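Local coordinates for protein extracellular invertase (Aspergillus kawachii, PDB 5XH8) that probably hydrolyses sucrose as a family GH32 beta-fructofuranosidase and has high transfructosylation activity, building fructooligosaccharides such as 1-kestose, at residues 41-47 with 320-326; 122-127 with 279-284; 134-138 with 155-159; 306-310 with 395-399. All blocks are in the same frame, centred on the assembly; numbering follows the deposited sequence.

Contact 1: 41-47 with 320-326; sequences DPCLHYT and AAAGKVL
Two innermost strands of a five-bladed beta-propeller run side by side here. Strand segment 41-47 belongs to the first blade and 320-326 to the last, so this contact lies where the ring closes. Their axes come within 5.9 Å and their N-to-C directions differ by 24°, close to parallel. The nearest CA pairs are D41 with A320 (5.5 Å), C43 with A322 (5.5 Å), H45 with K324 (6.2 Å) and T47 with L326 (6.4 Å). No backbone hydrogen bond joins the two segments. The gap is filled by H45, A322 and K324, all with CA-to-CB bonds directed toward the other strand.

H45 (chi1 m) donates from NE2 to A322 O at 2.9 Å, while its ND1 pairs with G57. A322 CB packs 3.2 Å from P42 O and 3.8 Å from P42 CG. K324 (t, p, t, t) brings its CE to 3.2 Å from H45 O, and its NZ is hydrogen-bonded to V102 O on strand 96-103 of the second blade. D41 OD2 is hydrogen-bonded to a glycerol, probably from the crystallisation liquor; this is consistent with a place near the axial pocket of GH32 enzymes. Three waters bridge the segments: one donates to P42 O and A320 O, and another joins T47 N to V325 O. A third donates to H45 O at 2.7 Å and accepts from K324 NZ at 3.1 Å.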
loop_
_atom_site.group_PDB
_atom_site.type_symbol
_atom_site.label_atom_id
_atom_site.label_comp_id
_atom_site.label_asym_id
_atom_site.label_seq_id
_atom_site.Cartn_x
_atom_site.Cartn_y
_atom_site.Cartn_z
ATOM N N ASP A 41 20.238 -0.242 13.900
ATOM C CA ASP A 41 19.589 -1.409 14.533
ATOM C C ASP A 41 20.117 -2.699 13.916
ATOM O O ASP A 41 20.155 -2.804 12.672
ATOM C CB ASP A 41 18.078 -1.433 14.270
ATOM C CG ASP A 41 17.331 -0.234 14.807
ATOM O OD1 ASP A 41 17.960 0.797 15.110
ATOM O OD2 ASP A 41 16.076 -0.322 14.883
ATOM N N PRO A 42 20.503 -3.687 14.745
ATOM C CA PRO A 42 20.717 -4.996 14.165
ATOM C C PRO A 42 19.353 -5.581 13.725
ATOM O O PRO A 42 18.319 -5.176 14.239
ATOM C CB PRO A 42 21.331 -5.791 15.314
ATOM C CG PRO A 42 20.721 -5.174 16.534
ATOM C CD PRO A 42 20.624 -3.713 16.215
ATOM N N CYS A 43 19.374 -6.473 12.744
ATOM C CA CYS A 43 18.165 -7.140 12.253
ATOM C C CYS A 43 18.603 -8.223 11.286
ATOM O O CYS A 43 19.806 -8.485 11.140
ATOM C CB CYS A 43 17.195 -6.134 11.575
ATOM S SG CYS A 43 17.912 -5.182 10.226
ATOM N N LEU A 44 17.636 -8.911 10.689
ATOM C CA LEU A 44 17.868 -9.815 9.562
ATOM C C LEU A 44 18.620 -11.120 9.908
ATOM O O LEU A 44 18.797 -11.959 9.014
ATOM C CB LEU A 44 18.560 -9.047 8.398
ATOM C CG LEU A 44 18.959 -9.750 7.087
ATOM C CD1 LEU A 44 18.676 -8.892 5.865
ATOM C CD2 LEU A 44 20.414 -10.167 7.100
ATOM N N HIS A 45 18.972 -11.348 11.178
ATOM C CA HIS A 45 19.800 -12.500 11.549
ATOM C C HIS A 45 19.133 -13.832 11.146
ATOM O O HIS A 45 17.915 -13.969 11.262
ATOM C CB HIS A 45 20.034 -12.624 13.066
ATOM C CG HIS A 45 20.453 -11.380 13.775
ATOM N ND1 HIS A 45 21.365 -10.482 13.257
ATOM C CD2 HIS A 45 20.159 -10.936 15.017
ATOM C CE1 HIS A 45 21.563 -9.503 14.118
ATOM N NE2 HIS A 45 20.857 -9.767 15.206
ATOM N N TYR A 46 19.914 -14.808 10.706
ATOM C CA TYR A 46 19.367 -16.144 10.468
ATOM C C TYR A 46 20.439 -17.192 10.354
ATOM O O TYR A 46 21.543 -16.913 9.884
ATOM C CB TYR A 46 18.486 -16.187 9.207
ATOM C CG TYR A 46 19.212 -16.037 7.878
ATOM C CD1 TYR A 46 19.624 -14.786 7.408
ATOM C CD2 TYR A 46 19.475 -17.159 7.065
ATOM C CE1 TYR A 46 20.260 -14.648 6.174
ATOM C CE2 TYR A 46 20.106 -17.024 5.833
ATOM C CZ TYR A 46 20.504 -15.766 5.386
ATOM O OH TYR A 46 21.149 -15.633 4.154
ATOM N N THR A 47 20.096 -18.403 10.772
ATOM C CA THR A 47 20.901 -19.569 10.475
ATOM C C THR A 47 20.464 -20.104 9.129
ATOM O O THR A 47 19.302 -20.441 8.945
ATOM C CB THR A 47 20.727 -20.672 11.529
ATOM O OG1 THR A 47 20.954 -20.129 12.835
ATOM C CG2 THR A 47 21.688 -21.805 11.281
ATOM N N ALA A 320 17.470 -1.325 20.747
ATOM C CA ALA A 320 17.154 -1.934 19.451
ATOM C C ALA A 320 17.643 -3.346 19.296
ATOM O O ALA A 320 17.991 -3.743 18.189
ATOM C CB ALA A 320 17.707 -1.065 18.312
ATOM N N ALA A 321 17.668 -4.126 20.380
ATOM C CA ALA A 321 18.250 -5.462 20.300
ATOM C C ALA A 321 17.528 -6.358 19.305
ATOM O O ALA A 321 16.295 -6.352 19.224
ATOM C CB ALA A 321 18.324 -6.112 21.661
ATOM N N ALA A 322 18.315 -7.093 18.527
ATOM C CA ALA A 322 17.809 -8.110 17.653
ATOM C C ALA A 322 18.534 -9.396 17.950
ATOM O O ALA A 322 19.770 -9.485 17.880
ATOM C CB ALA A 322 18.002 -7.745 16.191
ATOM N N GLY A 323 17.728 -10.419 18.150
ATOM C CA GLY A 323 18.179 -11.746 18.512
ATOM C C GLY A 323 17.543 -12.761 17.586
ATOM O O GLY A 323 16.633 -12.442 16.823
ATOM N N LYS A 324 18.037 -13.981 17.642
ATOM C CA LYS A 324 17.548 -15.040 16.790
ATOM C C LYS A 324 17.858 -16.378 17.426
ATOM O O LYS A 324 18.891 -16.537 18.073
ATOM C CB LYS A 324 18.237 -14.982 15.423
ATOM C CG LYS A 324 17.592 -15.804 14.318
ATOM C CD LYS A 324 16.214 -15.252 13.935
ATOM C CE LYS A 324 15.658 -15.854 12.638
ATOM N NZ LYS A 324 14.345 -15.207 12.331
ATOM N N VAL A 325 16.982 -17.340 17.173
ATOM C CA VAL A 325 17.228 -18.739 17.477
ATOM C C VAL A 325 18.442 -19.207 16.712
ATOM O O VAL A 325 18.554 -18.990 15.500
ATOM C CB VAL A 325 16.018 -19.631 17.077
ATOM C CG1 VAL A 325 16.356 -21.114 17.238
ATOM C CG2 VAL A 325 14.832 -19.263 17.944
ATOM N N LEU A 326 19.362 -19.845 17.426
ATOM C CA LEU A 326 20.529 -20.487 16.806
ATOM C C LEU A 326 20.459 -21.969 17.167
ATOM O O LEU A 326 20.627 -22.319 18.344
ATOM C CB LEU A 326 21.836 -19.861 17.349
ATOM C CG LEU A 326 23.157 -20.453 16.853
ATOM C CD1 LEU A 326 23.349 -20.231 15.353
ATOM C CD2 LEU A 326 24.341 -19.896 17.650
HETATM O O HOH W 1 16.324 -4.674 15.972
HETATM O O HOH W 2 15.718 -12.506 11.634
HETATM O O HOH W 3 18.109 -19.088 12.843
#

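Contact 2: 122-127 with 279-284; sequences PIHWSI and VVPQLT
The H124 imidazole lies against the backbone of Q282. CA of Q282 sits over one ring face, 3.8 Å from the centroid of the H124 ring and 26° off its normal, a CH-pi contact. Both segments are irregular loops built on turns. H124 to I127 forms a type I beta turn, with I127 N bonded to H124 O at 3.2 Å. V280 to L283 forms a type II turn, with L283 N bonded to V280 O at 3.0 Å; Q282 has the positive phi (64°) expected there. A cis peptide precedes P122. The nearest CA atoms are those of S126 and Q282, 5.8 Å apart.

T284 OG1 accepts two bonds: from H124 NE2 at 2.9 Å and from W125 NE1 at 3.0 Å. It is also hydrogen-bonded to E273. H124 has chi1 t and W125 chi1 p, which bring both ring nitrogens to T284 OG1. W125 CH2 also packs on V279 CG1 at 3.5 Å, and its ring stacks with F245. Q282 N donates to S126 OG at 2.8 Å; that hydroxyl is 2.7 Å from H124 ND1 and hydrogen-bonded to it. A water donates to Q282 OE1 at 2.8 Å.

I123 O and W125 O each hydrogen-bond a glycerol, probably from the crystallisation liquor. The arrangement joins long loops of the second and fourth blades of the GH32 beta-propeller, with I123 and W125 also touching strand 166-176 of the third.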
loop_
_atom_site.group_PDB
_atom_site.type_symbol
_atom_site.label_atom_id
_atom_site.label_comp_id
_atom_site.label_asym_id
_atom_site.label_seq_id
_atom_site.Cartn_x
_atom_site.Cartn_y
_atom_site.Cartn_z
ATOM N N PRO A 122 8.470 12.595 7.821
ATOM C CA PRO A 122 9.005 11.912 9.023
ATOM C C PRO A 122 8.022 10.944 9.663
ATOM O O PRO A 122 6.836 11.006 9.407
ATOM C CB PRO A 122 9.266 13.081 9.986
ATOM C CG PRO A 122 8.236 14.087 9.622
ATOM C CD PRO A 122 8.077 13.990 8.108
ATOM N N ILE A 123 8.533 10.075 10.527
ATOM C CA ILE A 123 7.716 9.150 11.282
ATOM C C ILE A 123 8.188 9.267 12.726
ATOM O O ILE A 123 9.383 9.071 13.012
ATOM C CB ILE A 123 7.928 7.685 10.796
ATOM C CG1 ILE A 123 7.605 7.528 9.292
ATOM C CG2 ILE A 123 7.131 6.708 11.648
ATOM C CD1 ILE A 123 8.233 6.284 8.701
ATOM N N HIS A 124 7.264 9.581 13.630
ATOM C CA HIS A 124 7.587 9.616 15.064
ATOM C C HIS A 124 6.328 9.509 15.920
ATOM O O HIS A 124 5.286 10.014 15.551
ATOM C CB HIS A 124 8.381 10.877 15.428
ATOM C CG HIS A 124 9.119 10.766 16.720
ATOM N ND1 HIS A 124 8.680 11.369 17.879
ATOM C CD2 HIS A 124 10.248 10.094 17.048
ATOM C CE1 HIS A 124 9.520 11.099 18.860
ATOM N NE2 HIS A 124 10.479 10.323 18.387
ATOM N N TRP A 125 6.446 8.849 17.061
ATOM C CA TRP A 125 5.326 8.657 17.969
ATOM C C TRP A 125 4.665 9.968 18.428
ATOM O O TRP A 125 3.468 9.987 18.679
ATOM C CB TRP A 125 5.734 7.802 19.195
ATOM C CG TRP A 125 6.772 8.424 20.074
ATOM C CD1 TRP A 125 8.111 8.173 20.055
ATOM C CD2 TRP A 125 6.563 9.375 21.115
ATOM N NE1 TRP A 125 8.756 8.919 20.995
ATOM C CE2 TRP A 125 7.835 9.674 21.665
ATOM C CE3 TRP A 125 5.434 10.032 21.624
ATOM C CZ2 TRP A 125 8.007 10.601 22.703
ATOM C CZ3 TRP A 125 5.608 10.956 22.664
ATOM C CH2 TRP A 125 6.888 11.233 23.179
ATOM N N SER A 126 5.461 11.034 18.517
ATOM C CA SER A 126 5.022 12.331 19.024
ATOM C C SER A 126 4.267 13.202 18.036
ATOM O O SER A 126 3.788 14.240 18.433
ATOM C CB SER A 126 6.225 13.132 19.524
ATOM O OG SER A 126 7.089 13.515 18.467
ATOM N N ILE A 127 4.210 12.814 16.759
ATOM C CA ILE A 127 3.549 13.635 15.724
ATOM C C ILE A 127 2.457 12.844 15.042
ATOM O O ILE A 127 2.404 11.611 15.192
ATOM C CB ILE A 127 4.551 14.165 14.680
ATOM C CG1 ILE A 127 5.275 13.008 13.943
ATOM C CG2 ILE A 127 5.520 15.128 15.339
ATOM C CD1 ILE A 127 6.125 13.461 12.765
ATOM N N VAL A 279 6.115 16.810 26.027
ATOM C CA VAL A 279 6.816 16.125 24.944
ATOM C C VAL A 279 7.447 17.155 24.022
ATOM O O VAL A 279 6.821 18.150 23.696
ATOM C CB VAL A 279 5.839 15.261 24.140
ATOM C CG1 VAL A 279 6.513 14.692 22.887
ATOM C CG2 VAL A 279 5.270 14.160 25.035
ATOM N N VAL A 280 8.684 16.916 23.608
ATOM C CA VAL A 280 9.333 17.751 22.592
ATOM C C VAL A 280 9.118 17.113 21.204
ATOM O O VAL A 280 9.460 15.942 21.019
ATOM C CB VAL A 280 10.829 17.925 22.890
ATOM C CG1 VAL A 280 11.505 18.770 21.816
ATOM C CG2 VAL A 280 11.010 18.545 24.280
ATOM N N PRO A 281 8.549 17.870 20.233
ATOM C CA PRO A 281 8.183 17.242 18.968
ATOM C C PRO A 281 9.367 16.547 18.301
ATOM O O PRO A 281 10.453 17.131 18.203
ATOM C CB PRO A 281 7.676 18.417 18.117
ATOM C CG PRO A 281 7.158 19.402 19.115
ATOM C CD PRO A 281 8.081 19.276 20.294
ATOM N N GLN A 282 9.133 15.299 17.892
ATOM C CA GLN A 282 10.112 14.439 17.230
ATOM C C GLN A 282 11.330 14.048 18.058
ATOM O O GLN A 282 12.316 13.598 17.491
ATOM C CB GLN A 282 10.550 15.018 15.870
ATOM C CG GLN A 282 9.397 15.100 14.897
ATOM C CD GLN A 282 9.835 15.453 13.484
ATOM O OE1 GLN A 282 10.595 14.738 12.866
ATOM N NE2 GLN A 282 9.333 16.534 12.975
ATOM N N LEU A 283 11.250 14.162 19.382
ATOM C CA LEU A 283 12.367 13.780 20.242
ATOM C C LEU A 283 11.980 12.664 21.160
ATOM O O LEU A 283 11.008 12.780 21.918
ATOM C CB LEU A 283 12.858 14.948 21.107
ATOM C CG LEU A 283 14.055 14.640 22.041
ATOM C CD1 LEU A 283 15.291 14.326 21.212
ATOM C CD2 LEU A 283 14.346 15.793 22.998
ATOM N N THR A 284 12.758 11.584 21.088
ATOM C CA THR A 284 12.745 10.539 22.090
ATOM C C THR A 284 13.932 10.784 23.005
ATOM O O THR A 284 15.070 10.711 22.547
ATOM C CB THR A 284 12.855 9.150 21.448
ATOM O OG1 THR A 284 11.692 8.933 20.647
ATOM C CG2 THR A 284 12.949 8.077 22.535
HETATM O O HOH W 4 11.086 12.048 13.177
#

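Contact 3: 134-138 with 155-159; sequences ETQSL and PVIPG
A classic beta bulge joins strand segment 134-138 to the irregular segment 155-159. V156 and I157 both face Q136; Q136 and I157 form a single antiparallel, hydrogen-bonded pair. Q136 N donates to I157 O at 2.9 Å, and I157 N donates to Q136 O at 3.1 Å. V156 N also reaches Q136 O at 2.9 Å, a weak bond. V156 takes a helical-type phi/psi of -82/-21° and I157 an extended -129/93°. This puts both amides on one carbonyl. CA atoms of Q136 and I157 are 5.0 Å apart, and those of S137 and P155 4.3 Å.

The strand belongs to the second blade of the propeller. The bulged segment follows that blade's last strand, 149-150, and leads on to the third blade. P155 CB packs 3.5 Å from T135 CB and 3.3 Å from Q136 O. L138 (chi1 m, chi2 t) brings CD1 to 3.7 Å from V156 CG1. T135 CG2 lies 3.4 Å from P158 O, and Q136 CG lies 3.7 Å from I157 CB. The Q136 amide bonds T116 and F169. The second subunit comes close here: its R131 hydrogen-bonds V156 O, and its P158 packs on P158 of this chain.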
loop_
_atom_site.group_PDB
_atom_site.type_symbol
_atom_site.label_atom_id
_atom_site.label_comp_id
_atom_site.label_asym_id
_atom_site.label_seq_id
_atom_site.Cartn_x
_atom_site.Cartn_y
_atom_site.Cartn_z
ATOM N N GLU A 134 4.623 3.272 6.635
ATOM C CA GLU A 134 5.273 2.012 6.922
ATOM C C GLU A 134 4.399 0.824 6.461
ATOM O O GLU A 134 3.262 0.641 6.930
ATOM C CB GLU A 134 5.578 1.906 8.414
ATOM C CG GLU A 134 6.460 3.032 8.961
ATOM C CD GLU A 134 6.488 3.059 10.470
ATOM O OE1 GLU A 134 5.380 3.019 11.072
ATOM O OE2 GLU A 134 7.607 3.101 11.047
ATOM N N THR A 135 4.930 0.047 5.525
ATOM C CA THR A 135 4.306 -1.193 5.077
ATOM C C THR A 135 5.299 -2.318 5.338
ATOM O O THR A 135 6.469 -2.074 5.664
ATOM C CB THR A 135 3.926 -1.132 3.597
ATOM O OG1 THR A 135 5.085 -0.889 2.799
ATOM C CG2 THR A 135 2.928 -0.005 3.328
ATOM N N GLN A 136 4.832 -3.555 5.246
ATOM C CA GLN A 136 5.726 -4.703 5.423
ATOM C C GLN A 136 5.786 -5.473 4.107
ATOM O O GLN A 136 4.730 -5.868 3.565
ATOM C CB GLN A 136 5.299 -5.595 6.595
ATOM C CG GLN A 136 4.625 -4.861 7.755
ATOM C CD GLN A 136 5.496 -3.786 8.368
ATOM O OE1 GLN A 136 6.722 -3.923 8.455
ATOM N NE2 GLN A 136 4.862 -2.707 8.816
ATOM N N SER A 137 7.012 -5.666 3.602
ATOM C CA SER A 137 7.275 -6.233 2.284
ATOM C C SER A 137 8.179 -7.430 2.394
ATOM O O SER A 137 8.858 -7.619 3.423
ATOM C CB SER A 137 7.903 -5.180 1.363
ATOM O OG SER A 137 6.961 -4.157 1.064
ATOM N N LEU A 138 8.203 -8.228 1.326
ATOM C CA LEU A 138 9.037 -9.434 1.245
ATOM C C LEU A 138 10.183 -9.299 0.261
ATOM O O LEU A 138 10.048 -8.673 -0.800
ATOM C CB LEU A 138 8.212 -10.654 0.806
ATOM C CG LEU A 138 7.132 -11.162 1.771
ATOM C CD1 LEU A 138 6.406 -12.327 1.096
ATOM C CD2 LEU A 138 7.703 -11.598 3.105
ATOM N N PRO A 155 3.415 -4.524 -0.841
ATOM C CA PRO A 155 3.580 -5.035 0.511
ATOM C C PRO A 155 2.565 -6.153 0.841
ATOM O O PRO A 155 1.408 -6.129 0.381
ATOM C CB PRO A 155 3.321 -3.820 1.398
ATOM C CG PRO A 155 2.563 -2.846 0.536
ATOM C CD PRO A 155 3.024 -3.102 -0.868
ATOM N N VAL A 156 3.016 -7.115 1.630
ATOM C CA VAL A 156 2.146 -8.204 2.093
ATOM C C VAL A 156 1.310 -7.762 3.298
ATOM O O VAL A 156 0.247 -8.347 3.573
ATOM C CB VAL A 156 2.929 -9.502 2.369
ATOM C CG1 VAL A 156 3.576 -9.999 1.086
ATOM C CG2 VAL A 156 3.983 -9.333 3.438
ATOM N N ILE A 157 1.769 -6.726 3.993
ATOM C CA ILE A 157 0.970 -6.075 5.038
ATOM C C ILE A 157 0.981 -4.571 4.738
ATOM O O ILE A 157 1.921 -3.878 5.165
ATOM C CB ILE A 157 1.471 -6.387 6.469
ATOM C CG1 ILE A 157 1.496 -7.892 6.726
ATOM C CG2 ILE A 157 0.607 -5.671 7.498
ATOM C CD1 ILE A 157 2.132 -8.301 8.040
ATOM N N PRO A 158 -0.046 -4.070 3.996
ATOM C CA PRO A 158 -0.077 -2.658 3.534
ATOM C C PRO A 158 -0.378 -1.586 4.565
ATOM O O PRO A 158 -0.287 -0.390 4.274
ATOM C CB PRO A 158 -1.193 -2.638 2.462
ATOM C CG PRO A 158 -1.570 -4.043 2.193
ATOM C CD PRO A 158 -1.108 -4.881 3.354
ATOM N N GLY A 159 -0.752 -1.975 5.757
ATOM C CA GLY A 159 -0.927 -0.998 6.805
ATOM C C GLY A 159 -1.493 -1.702 7.996
ATOM O O GLY A 159 -1.683 -2.932 7.956
#

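Contact 4: 306-310 with 395-399; sequences PNMAG and ASWQV
M308 is the main side chain on the 306-310 side. Its chi angles are p, t, t, so it runs out extended from its CA-to-CB bond, which is directed toward the other segment. M308 CB is 3.6 Å from A395 O, SD is 3.6 Å from W397 CA, and CE is 3.8 Å from Q398 NE2. Q398 comes the other way with chi1 p and chi2 t. Its OE1 lies 3.6 Å from N307 CB, while its NE2 is bonded to Q412.

S396 has chi1 m, which lets OG donate to A309 O at 2.7 Å. The same carbonyl receives a CA-H...O contact from S396 CA at 3.2 Å. A309 N gives a weak bond to A395 O at 3.3 Å. G310 has no side chain, and its CA comes to 3.7 Å from S396 OG. W397 (chi1 p) has its CA-to-CB bond directed away from 306-310; its ring meets W239 and F527 edge-to-face.

The backbone turns a corner at N307 and is extended from M308 to G310. The nearest CA atoms are those of A309 and S396, 4.8 Å apart. The end-to-end directions of 307-310 and 395-398 differ by 127°. This is inter-blade packing in a beta-propeller: the last strand of the fourth blade meets the segment leading into outer strand 398-403 of the fifth.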
loop_
_atom_site.group_PDB
_atom_site.type_symbol
_atom_site.label_atom_id
_atom_site.label_comp_id
_atom_site.label_asym_id
_atom_site.label_seq_id
_atom_site.Cartn_x
_atom_site.Cartn_y
_atom_site.Cartn_z
ATOM N N PRO A 306 2.684 -9.828 31.435
ATOM C CA PRO A 306 3.988 -9.732 32.094
ATOM C C PRO A 306 3.996 -10.167 33.570
ATOM O O PRO A 306 3.146 -9.714 34.347
ATOM C CB PRO A 306 4.307 -8.237 32.015
ATOM C CG PRO A 306 3.555 -7.746 30.838
ATOM C CD PRO A 306 2.288 -8.548 30.823
ATOM N N ASN A 307 4.972 -10.986 33.958
ATOM C CA ASN A 307 5.162 -11.333 35.379
ATOM C C ASN A 307 6.478 -10.859 35.993
ATOM O O ASN A 307 6.622 -10.901 37.215
ATOM C CB ASN A 307 4.964 -12.831 35.616
ATOM C CG ASN A 307 5.729 -13.682 34.641
ATOM O OD1 ASN A 307 6.850 -13.345 34.230
ATOM N ND2 ASN A 307 5.119 -14.782 34.238
ATOM N N MET A 308 7.429 -10.435 35.155
ATOM C CA MET A 308 8.643 -9.761 35.602
ATOM C C MET A 308 9.316 -9.085 34.396
ATOM O O MET A 308 9.033 -9.420 33.244
ATOM C CB MET A 308 9.613 -10.735 36.293
ATOM C CG MET A 308 9.962 -11.986 35.494
ATOM S SD MET A 308 11.140 -13.090 36.300
ATOM C CE MET A 308 11.402 -14.380 35.101
ATOM N N ALA A 309 10.198 -8.132 34.670
ATOM C CA ALA A 309 10.851 -7.376 33.608
ATOM C C ALA A 309 12.103 -6.680 34.128
ATOM O O ALA A 309 12.235 -6.389 35.343
ATOM C CB ALA A 309 9.889 -6.361 33.023
ATOM N N GLY A 310 13.018 -6.418 33.197
ATOM C CA GLY A 310 14.282 -5.767 33.512
ATOM C C GLY A 310 14.885 -5.160 32.270
ATOM O O GLY A 310 14.186 -4.991 31.260
ATOM N N ALA A 395 9.324 -6.293 39.995
ATOM C CA ALA A 395 10.771 -6.280 39.913
ATOM C C ALA A 395 11.212 -7.210 38.788
ATOM O O ALA A 395 10.401 -7.582 37.943
ATOM C CB ALA A 395 11.365 -6.686 41.257
ATOM N N SER A 396 12.485 -7.599 38.784
ATOM C CA SER A 396 13.084 -8.384 37.683
ATOM C C SER A 396 13.284 -9.840 37.981
ATOM O O SER A 396 14.094 -10.506 37.323
ATOM C CB SER A 396 14.430 -7.768 37.304
ATOM O OG SER A 396 14.266 -6.371 37.162
ATOM N N TRP A 397 12.532 -10.352 38.953
ATOM C CA TRP A 397 12.631 -11.754 39.335
ATOM C C TRP A 397 11.312 -12.207 39.947
ATOM O O TRP A 397 10.467 -11.381 40.291
ATOM C CB TRP A 397 13.765 -11.932 40.347
ATOM C CG TRP A 397 13.578 -11.066 41.562
ATOM C CD1 TRP A 397 12.889 -11.396 42.709
ATOM C CD2 TRP A 397 14.046 -9.719 41.748
ATOM N NE1 TRP A 397 12.917 -10.345 43.591
ATOM C CE2 TRP A 397 13.619 -9.305 43.038
ATOM C CE3 TRP A 397 14.820 -8.836 40.976
ATOM C CZ2 TRP A 397 13.915 -8.034 43.564
ATOM C CZ3 TRP A 397 15.095 -7.560 41.485
ATOM C CH2 TRP A 397 14.645 -7.174 42.776
ATOM N N GLN A 398 11.148 -13.516 40.084
ATOM C CA GLN A 398 10.015 -14.071 40.834
ATOM C C GLN A 398 10.372 -15.356 41.586
ATOM O O GLN A 398 11.259 -16.140 41.173
ATOM C CB GLN A 398 8.828 -14.326 39.913
ATOM C CG GLN A 398 9.086 -15.374 38.849
ATOM C CD GLN A 398 8.049 -15.362 37.750
ATOM O OE1 GLN A 398 6.973 -14.782 37.896
ATOM N NE2 GLN A 398 8.366 -16.018 36.638
ATOM N N VAL A 399 9.637 -15.566 42.678
ATOM C CA VAL A 399 9.800 -16.746 43.514
ATOM C C VAL A 399 9.170 -17.915 42.780
ATOM O O VAL A 399 8.021 -17.832 42.410
ATOM C CB VAL A 399 9.108 -16.544 44.889
ATOM C CG1 VAL A 399 9.100 -17.841 45.699
ATOM C CG2 VAL A 399 9.773 -15.404 45.673
#

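How the contacts relate
From the N terminus, the chain first lays down 41-47, the innermost strand of the first blade. Contact 1 returns to it only at 320-326, in the last blade, and so closes the ring of the propeller. Within that span, contact 2 runs from the second blade to the fourth. Contact 3 closes a short loop of the second blade, inside the spans of both contacts 1 and 2. Contacts 2 and 3 touch where I123 CG2 lies 3.7 Å from E134 OE2. Contact 4 opens at 306-310, before contact 1 has closed, so these two cross. It ends at 395-399 and ties the fourth blade to the fifth.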